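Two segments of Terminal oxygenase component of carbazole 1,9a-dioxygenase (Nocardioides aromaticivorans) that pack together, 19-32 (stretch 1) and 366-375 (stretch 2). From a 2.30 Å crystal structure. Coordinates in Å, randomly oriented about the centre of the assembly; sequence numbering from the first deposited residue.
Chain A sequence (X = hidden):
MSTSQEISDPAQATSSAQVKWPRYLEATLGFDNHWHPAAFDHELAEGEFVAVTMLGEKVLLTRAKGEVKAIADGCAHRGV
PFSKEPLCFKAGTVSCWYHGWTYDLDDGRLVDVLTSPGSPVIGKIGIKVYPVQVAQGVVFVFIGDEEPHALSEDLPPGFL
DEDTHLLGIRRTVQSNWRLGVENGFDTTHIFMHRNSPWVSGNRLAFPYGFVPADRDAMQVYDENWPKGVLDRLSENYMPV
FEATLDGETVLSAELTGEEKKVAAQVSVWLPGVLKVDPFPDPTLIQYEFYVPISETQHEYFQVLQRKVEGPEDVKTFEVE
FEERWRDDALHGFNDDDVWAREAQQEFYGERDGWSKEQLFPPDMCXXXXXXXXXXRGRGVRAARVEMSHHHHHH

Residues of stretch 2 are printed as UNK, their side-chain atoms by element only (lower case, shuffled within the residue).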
ATOM      1  N   VAL A  19      29.180  15.637   3.925  1.00 56.32           N
ATOM      2  CA  VAL A  19      30.526  15.873   4.430  1.00 53.62           C
ATOM      3  C   VAL A  19      30.532  16.635   5.756  1.00 51.67           C
ATOM      4  O   VAL A  19      31.448  16.479   6.563  1.00 52.42           O
ATOM      5  CB  VAL A  19      31.372  16.660   3.393  1.00 54.95           C
ATOM      6  CG1 VAL A  19      32.805  16.806   3.882  1.00 53.76           C
ATOM      7  CG2 VAL A  19      31.335  15.951   2.044  1.00 53.72           C
ATOM      8  N   LYS A  20      29.505  17.449   5.985  1.00 48.79           N
ATOM      9  CA  LYS A  20      29.428  18.246   7.207  1.00 44.52           C
ATOM     10  C   LYS A  20      28.810  17.501   8.392  1.00 40.08           C
ATOM     11  O   LYS A  20      29.242  17.668   9.533  1.00 39.26           O
ATOM     12  CB  LYS A  20      28.638  19.529   6.932  1.00 48.05           C
ATOM     13  CG  LYS A  20      29.220  20.781   7.583  1.00 51.44           C
ATOM     14  CD  LYS A  20      29.359  20.627   9.092  1.00 53.38           C
ATOM     15  CE  LYS A  20      29.809  21.930   9.742  1.00 55.18           C
ATOM     16  NZ  LYS A  20      28.803  23.018   9.565  1.00 53.87           N
ATOM     17  N   TRP A  21      27.798  16.682   8.124  1.00 34.96           N
ATOM     18  CA  TRP A  21      27.132  15.915   9.178  1.00 30.80           C
ATOM     19  C   TRP A  21      26.724  14.542   8.648  1.00 27.40           C
ATOM     20  O   TRP A  21      25.558  14.162   8.695  1.00 27.55           O
ATOM     21  CB  TRP A  21      25.914  16.694   9.700  1.00 27.68           C
ATOM     22  CG  TRP A  21      25.087  17.333   8.619  1.00 25.17           C
ATOM     23  CD1 TRP A  21      24.204  16.712   7.787  1.00 27.01           C
ATOM     24  CD2 TRP A  21      25.105  18.712   8.226  1.00 23.81           C
ATOM     25  NE1 TRP A  21      23.670  17.617   6.896  1.00 25.23           N
ATOM     26  CE2 TRP A  21      24.206  18.851   7.142  1.00 24.44           C
ATOM     27  CE3 TRP A  21      25.793  19.842   8.682  1.00 21.73           C
ATOM     28  CZ2 TRP A  21      23.979  20.078   6.505  1.00 23.74           C
ATOM     29  CZ3 TRP A  21      25.565  21.063   8.047  1.00 23.51           C
ATOM     30  CH2 TRP A  21      24.665  21.169   6.970  1.00 20.88           C
ATOM     31  N   PRO A  22      27.705  13.768   8.158  1.00 25.30           N
ATOM     32  CA  PRO A  22      27.501  12.426   7.600  1.00 22.79           C
ATOM     33  C   PRO A  22      26.792  11.409   8.490  1.00 21.44           C
ATOM     34  O   PRO A  22      25.891  10.710   8.035  1.00 19.95           O
ATOM     35  CB  PRO A  22      28.918  11.986   7.240  1.00 21.91           C
ATOM     36  CG  PRO A  22      29.750  12.676   8.276  1.00 23.60           C
ATOM     37  CD  PRO A  22      29.143  14.059   8.293  1.00 22.91           C
ATOM     38  N   ARG A  23      27.196  11.320   9.752  1.00 20.07           N
ATOM     39  CA  ARG A  23      26.576  10.358  10.651  1.00 19.51           C
ATOM     40  C   ARG A  23      25.134  10.712  10.998  1.00 19.25           C
ATOM     41  O   ARG A  23      24.348   9.842  11.380  1.00 16.10           O
ATOM     42  CB  ARG A  23      27.411  10.201  11.921  1.00 19.84           C
ATOM     43  CG  ARG A  23      28.764   9.530  11.679  1.00 20.70           C
ATOM     44  CD  ARG A  23      29.097   8.613  12.838  1.00 23.42           C
ATOM     45  NE  ARG A  23      28.949   9.342  14.081  1.00 25.89           N
ATOM     46  CZ  ARG A  23      28.565   8.814  15.235  1.00 25.36           C
ATOM     47  NH1 ARG A  23      28.280   7.526  15.335  1.00 24.23           N
ATOM     48  NH2 ARG A  23      28.457   9.602  16.292  1.00 27.11           N
ATOM     49  N   TYR A  24      24.789  11.988  10.862  1.00 18.58           N
ATOM     50  CA  TYR A  24      23.432  12.437  11.130  1.00 16.88           C
ATOM     51  C   TYR A  24      22.562  11.980   9.963  1.00 16.61           C
ATOM     52  O   TYR A  24      21.424  11.553  10.148  1.00 16.58           O
ATOM     53  CB  TYR A  24      23.385  13.960  11.239  1.00 15.83           C
ATOM     54  CG  TYR A  24      22.004  14.512  11.492  1.00 14.24           C
ATOM     55  CD1 TYR A  24      21.390  14.367  12.732  1.00 13.92           C
ATOM     56  CD2 TYR A  24      21.315  15.200  10.493  1.00 13.85           C
ATOM     57  CE1 TYR A  24      20.125  14.902  12.976  1.00 15.35           C
ATOM     58  CE2 TYR A  24      20.055  15.735  10.722  1.00 11.76           C
ATOM     59  CZ  TYR A  24      19.466  15.590  11.963  1.00 15.03           C
ATOM     60  OH  TYR A  24      18.240  16.167  12.207  1.00 15.60           O
ATOM     61  N   LEU A  25      23.109  12.072   8.756  1.00 17.52           N
ATOM     62  CA  LEU A  25      22.376  11.658   7.565  1.00 19.55           C
ATOM     63  C   LEU A  25      22.234  10.148   7.515  1.00 19.68           C
ATOM     64  O   LEU A  25      21.288   9.626   6.930  1.00 20.67           O
ATOM     65  CB  LEU A  25      23.083  12.138   6.298  1.00 21.09           C
ATOM     66  CG  LEU A  25      23.185  13.647   6.083  1.00 23.63           C
ATOM     67  CD1 LEU A  25      23.598  13.899   4.639  1.00 25.25           C
ATOM     68  CD2 LEU A  25      21.850  14.316   6.370  1.00 22.59           C
ATOM     69  N   GLU A  26      23.177   9.448   8.133  1.00 19.79           N
ATOM     70  CA  GLU A  26      23.158   7.991   8.156  1.00 21.30           C
ATOM     71  C   GLU A  26      22.185   7.439   9.191  1.00 19.30           C
ATOM     72  O   GLU A  26      21.646   6.348   9.017  1.00 19.45           O
ATOM     73  CB  GLU A  26      24.557   7.451   8.461  1.00 24.32           C
ATOM     74  CG  GLU A  26      25.562   7.618   7.342  1.00 31.73           C
ATOM     75  CD  GLU A  26      26.995   7.447   7.824  1.00 36.24           C
ATOM     76  OE1 GLU A  26      27.249   6.522   8.627  1.00 37.45           O
ATOM     77  OE2 GLU A  26      27.867   8.236   7.390  1.00 39.47           O
ATOM     78  N   ALA A  27      21.970   8.195  10.262  1.00 17.47           N
ATOM     79  CA  ALA A  27      21.093   7.774  11.350  1.00 16.59           C
ATOM     80  C   ALA A  27      19.609   7.848  10.998  1.00 15.65           C
ATOM     81  O   ALA A  27      18.802   8.402  11.742  1.00 15.35           O
ATOM     82  CB  ALA A  27      21.385   8.611  12.595  1.00 16.03           C
ATOM     83  N   THR A  28      19.258   7.277   9.857  1.00 15.84           N
ATOM     84  CA  THR A  28      17.880   7.266   9.395  1.00 17.20           C
ATOM     85  C   THR A  28      16.948   6.668  10.445  1.00 17.09           C
ATOM     86  O   THR A  28      15.813   7.108  10.607  1.00 17.19           O
ATOM     87  CB  THR A  28      17.748   6.426   8.113  1.00 17.37           C
ATOM     88  OG1 THR A  28      18.691   6.891   7.140  1.00 20.41           O
ATOM     89  CG2 THR A  28      16.349   6.543   7.543  1.00 17.56           C
ATOM     90  N   LEU A  29      17.441   5.666  11.158  1.00 17.46           N
ATOM     91  CA  LEU A  29      16.644   4.978  12.162  1.00 16.86           C
ATOM     92  C   LEU A  29      16.987   5.422  13.584  1.00 17.27           C
ATOM     93  O   LEU A  29      16.638   4.748  14.553  1.00 16.12           O
ATOM     94  CB  LEU A  29      16.836   3.463  11.992  1.00 17.91           C
ATOM     95  CG  LEU A  29      15.725   2.476  12.367  1.00 18.67           C
ATOM     96  CD1 LEU A  29      14.382   2.956  11.849  1.00 17.84           C
ATOM     97  CD2 LEU A  29      16.058   1.103  11.779  1.00 17.77           C
ATOM     98  N   GLY A  30      17.676   6.558  13.698  1.00 17.13           N
ATOM     99  CA  GLY A  30      18.014   7.101  15.005  1.00 15.04           C
ATOM    100  C   GLY A  30      19.404   6.826  15.545  1.00 16.47           C
ATOM    101  O   GLY A  30      20.196   6.097  14.945  1.00 15.91           O
ATOM    102  N   PHE A  31      19.703   7.437  16.688  1.00 15.34           N
ATOM    103  CA  PHE A  31      20.983   7.246  17.352  1.00 15.46           C
ATOM    104  C   PHE A  31      20.752   6.265  18.487  1.00 17.10           C
ATOM    105  O   PHE A  31      19.974   6.540  19.403  1.00 15.83           O
ATOM    106  CB  PHE A  31      21.508   8.567  17.927  1.00 15.65           C
ATOM    107  CG  PHE A  31      22.081   9.499  16.896  1.00 16.67           C
ATOM    108  CD1 PHE A  31      23.219   9.147  16.176  1.00 17.33           C
ATOM    109  CD2 PHE A  31      21.484  10.725  16.639  1.00 17.11           C
ATOM    110  CE1 PHE A  31      23.755  10.008  15.211  1.00 16.19           C
ATOM    111  CE2 PHE A  31      22.011  11.591  15.677  1.00 17.79           C
ATOM    112  CZ  PHE A  31      23.150  11.229  14.963  1.00 15.11           C
ATOM    113  N   ASP A  32      21.403   5.108  18.430  1.00 18.94           N
ATOM    114  CA  ASP A  32      21.228   4.140  19.500  1.00 19.94           C
ATOM    115  C   ASP A  32      22.365   4.278  20.513  1.00 20.60           C
ATOM    116  O   ASP A  32      23.264   5.114  20.342  1.00 18.92           O
ATOM    117  CB  ASP A  32      21.098   2.714  18.941  1.00 22.28           C
ATOM    118  CG  ASP A  32      22.327   2.252  18.186  1.00 24.92           C
ATOM    119  OD1 ASP A  32      22.984   3.080  17.526  1.00 26.35           O
ATOM    120  OD2 ASP A  32      22.619   1.041  18.240  1.00 29.18           O
ATOM    121  N   UNK A 366      19.835  24.728  13.482  1.00 13.30           N
ATOM    122  CA  UNK A 366      19.599  23.349  13.075  1.00 14.34           C
ATOM    123  C   UNK A 366      20.899  22.762  12.523  1.00 14.72           C
ATOM    124  O   UNK A 366      21.201  21.589  12.737  1.00 14.88           O
ATOM    125  c   UNK A 366      18.449  21.874  11.372  1.00 12.54           C
ATOM    126  c   UNK A 366      15.991  23.721  11.689  1.00 14.35           C
ATOM    127  c   UNK A 366      18.481  23.267  12.010  1.00 14.85           C
ATOM    128  c   UNK A 366      17.136  23.594  12.666  1.00 15.67           C
ATOM    129  N   UNK A 367      21.671  23.585  11.821  1.00 14.57           N
ATOM    130  CA  UNK A 367      22.943  23.134  11.272  1.00 16.21           C
ATOM    131  C   UNK A 367      23.901  22.767  12.403  1.00 15.06           C
ATOM    132  O   UNK A 367      24.628  21.781  12.309  1.00 14.09           O
ATOM    133  c   UNK A 367      23.602  24.217  10.390  1.00 17.19           C
ATOM    134  c   UNK A 367      25.025  23.798  10.020  1.00 16.16           C
ATOM    135  c   UNK A 367      22.772  24.433   9.137  1.00 16.32           C
ATOM    136  N   UNK A 368      23.904  23.561  13.470  1.00 14.99           N
ATOM    137  CA  UNK A 368      24.777  23.282  14.609  1.00 15.49           C
ATOM    138  C   UNK A 368      24.350  21.981  15.267  1.00 14.79           C
ATOM    139  O   UNK A 368      25.189  21.205  15.724  1.00 14.77           O
ATOM    140  c   UNK A 368      25.356  25.708  15.171  1.00 17.69           C
ATOM    141  c   UNK A 368      25.693  28.128  15.698  1.00 22.92           C
ATOM    142  c   UNK A 368      25.271  26.773  16.245  1.00 20.80           C
ATOM    143  n   UNK A 368      27.076  28.078  15.173  1.00 25.15           N
ATOM    144  c   UNK A 368      24.719  24.415  15.637  1.00 16.14           C
ATOM    145  N   UNK A 369      23.039  21.753  15.319  1.00 14.05           N
ATOM    146  CA  UNK A 369      22.494  20.533  15.907  1.00 13.09           C
ATOM    147  C   UNK A 369      22.886  19.305  15.085  1.00 12.99           C
ATOM    148  O   UNK A 369      23.263  18.276  15.641  1.00 14.55           O
ATOM    149  c   UNK A 369      19.454  17.184  16.017  1.00  9.93           C
ATOM    150  c   UNK A 369      20.190  18.196  16.676  1.00  8.78           C
ATOM    151  c   UNK A 369      19.748  15.690  17.839  1.00  7.94           C
ATOM    152  c   UNK A 369      19.225  15.924  16.591  1.00  9.83           C
ATOM    153  c   UNK A 369      20.961  20.634  16.028  1.00 10.75           C
ATOM    154  c   UNK A 369      20.483  16.675  18.522  1.00 10.20           C
ATOM    155  c   UNK A 369      20.230  19.332  15.799  1.00 10.21           C
ATOM    156  c   UNK A 369      20.710  17.933  17.951  1.00 10.17           C
ATOM    157  c   UNK A 369      19.529  18.973  14.681  1.00  9.72           C
ATOM    158  n   UNK A 369      19.062  17.686  14.804  1.00 10.55           N
ATOM    159  N   UNK A 370      22.800  19.410  13.764  1.00 13.56           N
ATOM    160  CA  UNK A 370      23.155  18.288  12.899  1.00 14.82           C
ATOM    161  C   UNK A 370      24.622  17.936  13.073  1.00 15.59           C
ATOM    162  O   UNK A 370      24.985  16.763  13.142  1.00 17.13           O
ATOM    163  c   UNK A 370      21.449  18.840  11.077  1.00 13.83           C
ATOM    164  c   UNK A 370      21.321  19.235   9.620  1.00 13.31           C
ATOM    165  c   UNK A 370      19.547  19.819   8.020  1.00 14.01           C
ATOM    166  n   UNK A 370      20.455  20.252   7.158  1.00 14.71           N
ATOM    167  n   UNK A 370      18.262  19.864   7.702  1.00 14.73           N
ATOM    168  c   UNK A 370      22.904  18.634  11.433  1.00 13.98           C
ATOM    169  n   UNK A 370      19.930  19.334   9.196  1.00 13.51           N
ATOM    170  N   UNK A 371      25.454  18.970  13.135  1.00 16.43           N
ATOM    171  CA  UNK A 371      26.894  18.817  13.290  1.00 15.82           C
ATOM    172  C   UNK A 371      27.235  18.147  14.613  1.00 15.95           C
ATOM    173  O   UNK A 371      28.004  17.188  14.654  1.00 15.62           O
ATOM    174  c   UNK A 371      29.091  20.043  13.408  1.00 16.35           C
ATOM    175  c   UNK A 371      27.584  20.185  13.233  1.00 16.49           C
ATOM    176  o   UNK A 371      27.309  20.792  11.970  1.00 16.96           O
ATOM    177  N   UNK A 372      26.654  18.654  15.691  1.00 14.56           N
ATOM    178  CA  UNK A 372      26.898  18.097  17.012  1.00 15.67           C
ATOM    179  C   UNK A 372      26.416  16.648  17.100  1.00 15.44           C
ATOM    180  O   UNK A 372      27.073  15.806  17.710  1.00 15.80           O
ATOM    181  c   UNK A 372      27.760  18.658  19.996  1.00 17.80           C
ATOM    182  c   UNK A 372      26.327  18.443  19.511  1.00 18.41           C
ATOM    183  c   UNK A 372      26.189  18.939  18.070  1.00 15.57           C
ATOM    184  c   UNK A 372      25.342  19.187  20.399  1.00 16.32           C
ATOM    185  N   UNK A 373      25.273  16.363  16.487  1.00 15.29           N
ATOM    186  CA  UNK A 373      24.705  15.018  16.508  1.00 15.77           C
ATOM    187  C   UNK A 373      25.554  14.049  15.688  1.00 16.17           C
ATOM    188  O   UNK A 373      25.775  12.909  16.089  1.00 16.12           O
ATOM    189  c   UNK A 373      23.277  15.047  15.979  1.00 13.55           C
ATOM    190  N   UNK A 374      26.024  14.508  14.537  1.00 16.19           N
ATOM    191  CA  UNK A 374      26.853  13.682  13.678  1.00 18.10           C
ATOM    192  C   UNK A 374      28.154  13.331  14.397  1.00 20.22           C
ATOM    193  O   UNK A 374      28.656  12.214  14.272  1.00 22.05           O
ATOM    194  c   UNK A 374      27.158  14.428  12.378  1.00 17.35           C
ATOM    195  o   UNK A 374      27.994  13.668  11.525  1.00 18.63           O
ATOM    196  N   UNK A 375      28.685  14.278  15.164  1.00 20.57           N
ATOM    197  CA  UNK A 375      29.934  14.064  15.893  1.00 21.94           C
ATOM    198  C   UNK A 375      29.778  13.371  17.244  1.00 21.37           C
ATOM    199  O   UNK A 375      30.694  12.684  17.689  1.00 22.16           O
ATOM    200  c   UNK A 375      30.649  15.397  16.144  1.00 22.04           C
ATOM    201  c   UNK A 375      31.411  17.643  15.284  1.00 31.79           C
ATOM    202  o   UNK A 375      31.035  18.212  16.339  1.00 33.74           O
ATOM    203  o   UNK A 375      32.251  18.145  14.503  1.00 31.33           O
ATOM    204  c   UNK A 375      30.805  16.290  14.931  1.00 27.30           C
TER
HETATM  205  O   HOH W   1      28.459  23.658  12.363  1.00 42.67           O

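Position 366 carries four carbons, forked at the first, with one arm two carbons long; none comes within contact range of stretch 1. That branching is isoleucine, Ile 366.

Position 367 has three carbons, one bearing the other two, and one tip meets the indole of Trp 21. It is valine, Val 367, whose CG1 lies 3.4 Å from Trp 21 CZ3.

Position 368 extends four carbons in a row to a nitrogen, its CA-to-CB bond pointing away from stretch 1: lysine, Lys 368.

Position 369 holds one carbon and then fused five- and six-membered rings containing a single nitrogen, which approaches the Tyr 24 hydroxyl: tryptophan. Trp 369 NE1 donates to Tyr 24 OH at 3.1 Å, and the hydroxyl lies at the edge of the indole.

Position 370 runs through three carbons and a nitrogen to a carbon carrying two more nitrogens, threading between Trp 21 and Tyr 24. Arg 370 spends its aliphatic stem on both rings: CD sits 3.9 Å from the centroid of the Trp 21 five-membered ring, and CB 4.2 Å from that of the Tyr 24 ring, each over a face. Its guanidinium is satisfied elsewhere in the structure.

Position 371 has one carbon bearing an oxygen and a carbon, near Lys 20 and Trp 21. Thr 371 OG1 donates to its own helix at Val 367 O (2.9 Å) and accepts from a water that in turn receives a hydrogen bond from Lys 20 NZ.

Position 372 has four carbons forked at the second, out of reach: leucine, Leu 372.

Position 373 has a single carbon, touching two rings. Ala 373 CB lies 3.8 Å from Tyr 24 CD1 and 3.7 Å from Phe 31 CE2.

Position 374 has one carbon and one oxygen, the latter beside the start of helix 22-26. Ser 374 OG accepts a weak bond from Arg 23 N (3.0 Å), while its backbone O receives Arg 23 NE at 2.9 Å.

Position 375 has three carbons, the third carrying two oxygens, its CA-to-CB bond pointing away: glutamate, Glu 375.

The rule is a near-perpendicular crossing, 86° with axes 7.3 Å apart, with Ala 373 and Ser 374 at the close approach. Tyr 24 enters a hole formed by Trp 369, Arg 370, Ala 373 and Ser 374, and at Ser 374 the backbones draw to 4.4 Å between its CA and Tyr 24 CA. Polar bonds pin the packing; Trp 21 NE1 is buried without a partner.

Stretch 2, residues 366-375: IVKWRTLASE
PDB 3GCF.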